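Side-chain contact in aminotransferase, class V family protein (Trichomonas vaginalis, PDB 5F8V), which probably catalyses the pyridoxal-phosphate-dependent transamination between O-phospho-L-serine and 2-oxoglutarate in L-serine biosynthesis: residues A[57-62]-A[180-185]. Numbering follows the deposited sequence.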
# COMPACT_ATOMS: atom_id res chain seq x y z
N GLU A 57 2.02 -18.55 -6.77
CA GLU A 57 1.72 -19.81 -7.46
C GLU A 57 0.22 -20.05 -7.57
O GLU A 57 -0.27 -20.45 -8.62
CB GLU A 57 2.40 -20.99 -6.73
CG GLU A 57 3.90 -21.11 -7.01
CD GLU A 57 4.65 -21.99 -6.00
OE1 GLU A 57 4.01 -22.73 -5.21
OE2 GLU A 57 5.89 -21.94 -5.99
N ARG A 58 -0.51 -19.81 -6.48
CA ARG A 58 -1.95 -20.05 -6.47
C ARG A 58 -2.66 -19.16 -7.51
O ARG A 58 -3.53 -19.62 -8.24
CB ARG A 58 -2.54 -19.85 -5.07
CG ARG A 58 -3.94 -20.42 -4.92
CD ARG A 58 -4.46 -20.32 -3.49
NE ARG A 58 -3.60 -20.92 -2.47
CZ ARG A 58 -3.54 -22.21 -2.13
NH1 ARG A 58 -4.30 -23.14 -2.70
NH2 ARG A 58 -2.71 -22.58 -1.15
N LEU A 59 -2.25 -17.90 -7.58
CA LEU A 59 -2.79 -16.99 -8.57
C LEU A 59 -2.44 -17.46 -9.98
O LEU A 59 -3.27 -17.36 -10.88
CB LEU A 59 -2.27 -15.57 -8.35
CG LEU A 59 -2.78 -14.48 -9.29
CD1 LEU A 59 -4.30 -14.35 -9.21
CD2 LEU A 59 -2.11 -13.15 -8.96
N ARG A 60 -1.21 -17.96 -10.15
CA ARG A 60 -0.81 -18.52 -11.44
C ARG A 60 -1.69 -19.69 -11.84
O ARG A 60 -2.10 -19.78 -13.00
CB ARG A 60 0.68 -18.92 -11.46
CG ARG A 60 1.15 -19.47 -12.80
CD ARG A 60 2.63 -19.83 -12.83
NE ARG A 60 3.51 -18.71 -12.55
CZ ARG A 60 3.77 -17.69 -13.38
NH1 ARG A 60 3.21 -17.61 -14.58
NH2 ARG A 60 4.61 -16.74 -12.99
N THR A 61 -2.01 -20.57 -10.88
CA THR A 61 -2.86 -21.73 -11.13
C THR A 61 -4.28 -21.28 -11.49
O THR A 61 -4.80 -21.70 -12.53
CB THR A 61 -2.90 -22.69 -9.91
OG1 THR A 61 -1.62 -23.32 -9.77
CG2 THR A 61 -3.95 -23.77 -10.08
N LEU A 62 -4.89 -20.45 -10.65
CA LEU A 62 -6.23 -19.92 -10.88
C LEU A 62 -6.42 -19.36 -12.29
O LEU A 62 -7.38 -19.69 -12.97
CB LEU A 62 -6.55 -18.78 -9.90
CG LEU A 62 -7.16 -19.12 -8.55
CD1 LEU A 62 -7.29 -17.82 -7.76
CD2 LEU A 62 -8.52 -19.80 -8.72
N SER A 180 -11.72 -3.85 -11.55
CA SER A 180 -13.07 -4.21 -11.13
C SER A 180 -13.62 -5.54 -11.69
O SER A 180 -14.76 -5.88 -11.41
CB SER A 180 -14.03 -3.07 -11.46
OG SER A 180 -13.95 -2.74 -12.84
N ASN A 181 -12.83 -6.27 -12.48
CA ASN A 181 -13.26 -7.62 -12.91
C ASN A 181 -12.20 -8.73 -12.82
O ASN A 181 -12.38 -9.82 -13.39
CB ASN A 181 -13.93 -7.55 -14.30
CG ASN A 181 -12.94 -7.51 -15.46
OD1 ASN A 181 -11.74 -7.32 -15.27
ND2 ASN A 181 -13.45 -7.68 -16.67
N PHE A 182 -11.12 -8.47 -12.08
CA PHE A 182 -10.01 -9.41 -11.97
C PHE A 182 -10.46 -10.62 -11.20
O PHE A 182 -11.02 -10.48 -10.11
CB PHE A 182 -8.82 -8.78 -11.24
CG PHE A 182 -7.54 -9.55 -11.37
CD1 PHE A 182 -6.87 -10.01 -10.23
CD2 PHE A 182 -6.98 -9.79 -12.61
CE1 PHE A 182 -5.67 -10.71 -10.35
CE2 PHE A 182 -5.79 -10.49 -12.74
CZ PHE A 182 -5.13 -10.95 -11.61
N LEU A 183 -10.23 -11.80 -11.77
CA LEU A 183 -10.64 -13.10 -11.19
C LEU A 183 -12.17 -13.29 -11.11
O LEU A 183 -12.66 -14.08 -10.30
CB LEU A 183 -9.96 -13.35 -9.84
CG LEU A 183 -8.43 -13.18 -9.83
CD1 LEU A 183 -7.93 -13.03 -8.41
CD2 LEU A 183 -7.75 -14.36 -10.52
N SER A 184 -12.90 -12.57 -11.96
CA SER A 184 -14.34 -12.77 -12.11
C SER A 184 -14.62 -13.70 -13.28
O SER A 184 -15.76 -14.10 -13.48
CB SER A 184 -15.04 -11.42 -12.33
OG SER A 184 -14.80 -10.91 -13.62
N ARG A 185 -13.58 -14.02 -14.07
CA ARG A 185 -13.69 -14.92 -15.21
C ARG A 185 -12.30 -15.36 -15.71
O ARG A 185 -11.29 -14.74 -15.36
CB ARG A 185 -14.46 -14.26 -16.35
CG ARG A 185 -13.90 -12.92 -16.77
CD ARG A 185 -14.71 -12.35 -17.91
NE ARG A 185 -14.16 -11.11 -18.42
CZ ARG A 185 -14.82 -10.24 -19.20
NH1 ARG A 185 -16.07 -10.48 -19.60
NH2 ARG A 185 -14.21 -9.13 -19.60
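A type II beta turn from Asn-181 to Ser-184 presents Phe-182 and Leu-183 to Leu-59 and Leu-62 of helix 46-63. The contact is buried and wholly apolar, with no hydrogen bond across it. Leu-59 does most of the touching on the helix side, through one methyl. Its CD1 lies 3.7 Å from Leu-183 CD2 and 3.9 Å from Leu-183 CD1, so it meets both branches of that leucine. The two side chains cross at about a right angle. With chi1 at -178°, the chain of Leu-59 extends away from its own N, and CD1 reaches the turn. The same CD1 approaches the Phe-182 ring obliquely, 4.1 Å from CE1. Leu-183 CD2 sits over one face of this ring, displaced toward the rim, 4.2 Å above the plane. One turn on from Leu-59, Leu-62 adds a looser contact, CD1 to Leu-183 CD2 at 4.4 Å.

The turn belongs to the loop between strands 174-177 and 193-199 of the mixed seven-stranded sheet, the core of the large domain in fold-type I PLP enzymes. Helix 46-63 packs on this sheet, with Leu-59 on Val-211 of strand 209-215, and the turn packs against the same helix. Phe-182 also touches strands 193-199 and 209-215. Its O accepts a hydrogen bond from Asn-203 ND2, next to Lys-202, which carries the PLP. Leu-183 touches Phe-258 of helix 248-263 as well.

Leu-183 occupies the third position of the turn with a positive phi of 65°, uncommon for a residue other than glycine. The bond from Ser-184 N to Asn-181 O, 3.1 Å, closes the turn. Ser-184 OG reinforces it, reaching Asn-181 O at 2.7 Å from the same face of the carbonyl plane, tilted 29° from it. Ser-184 OG also bonds Arg-302 NH2.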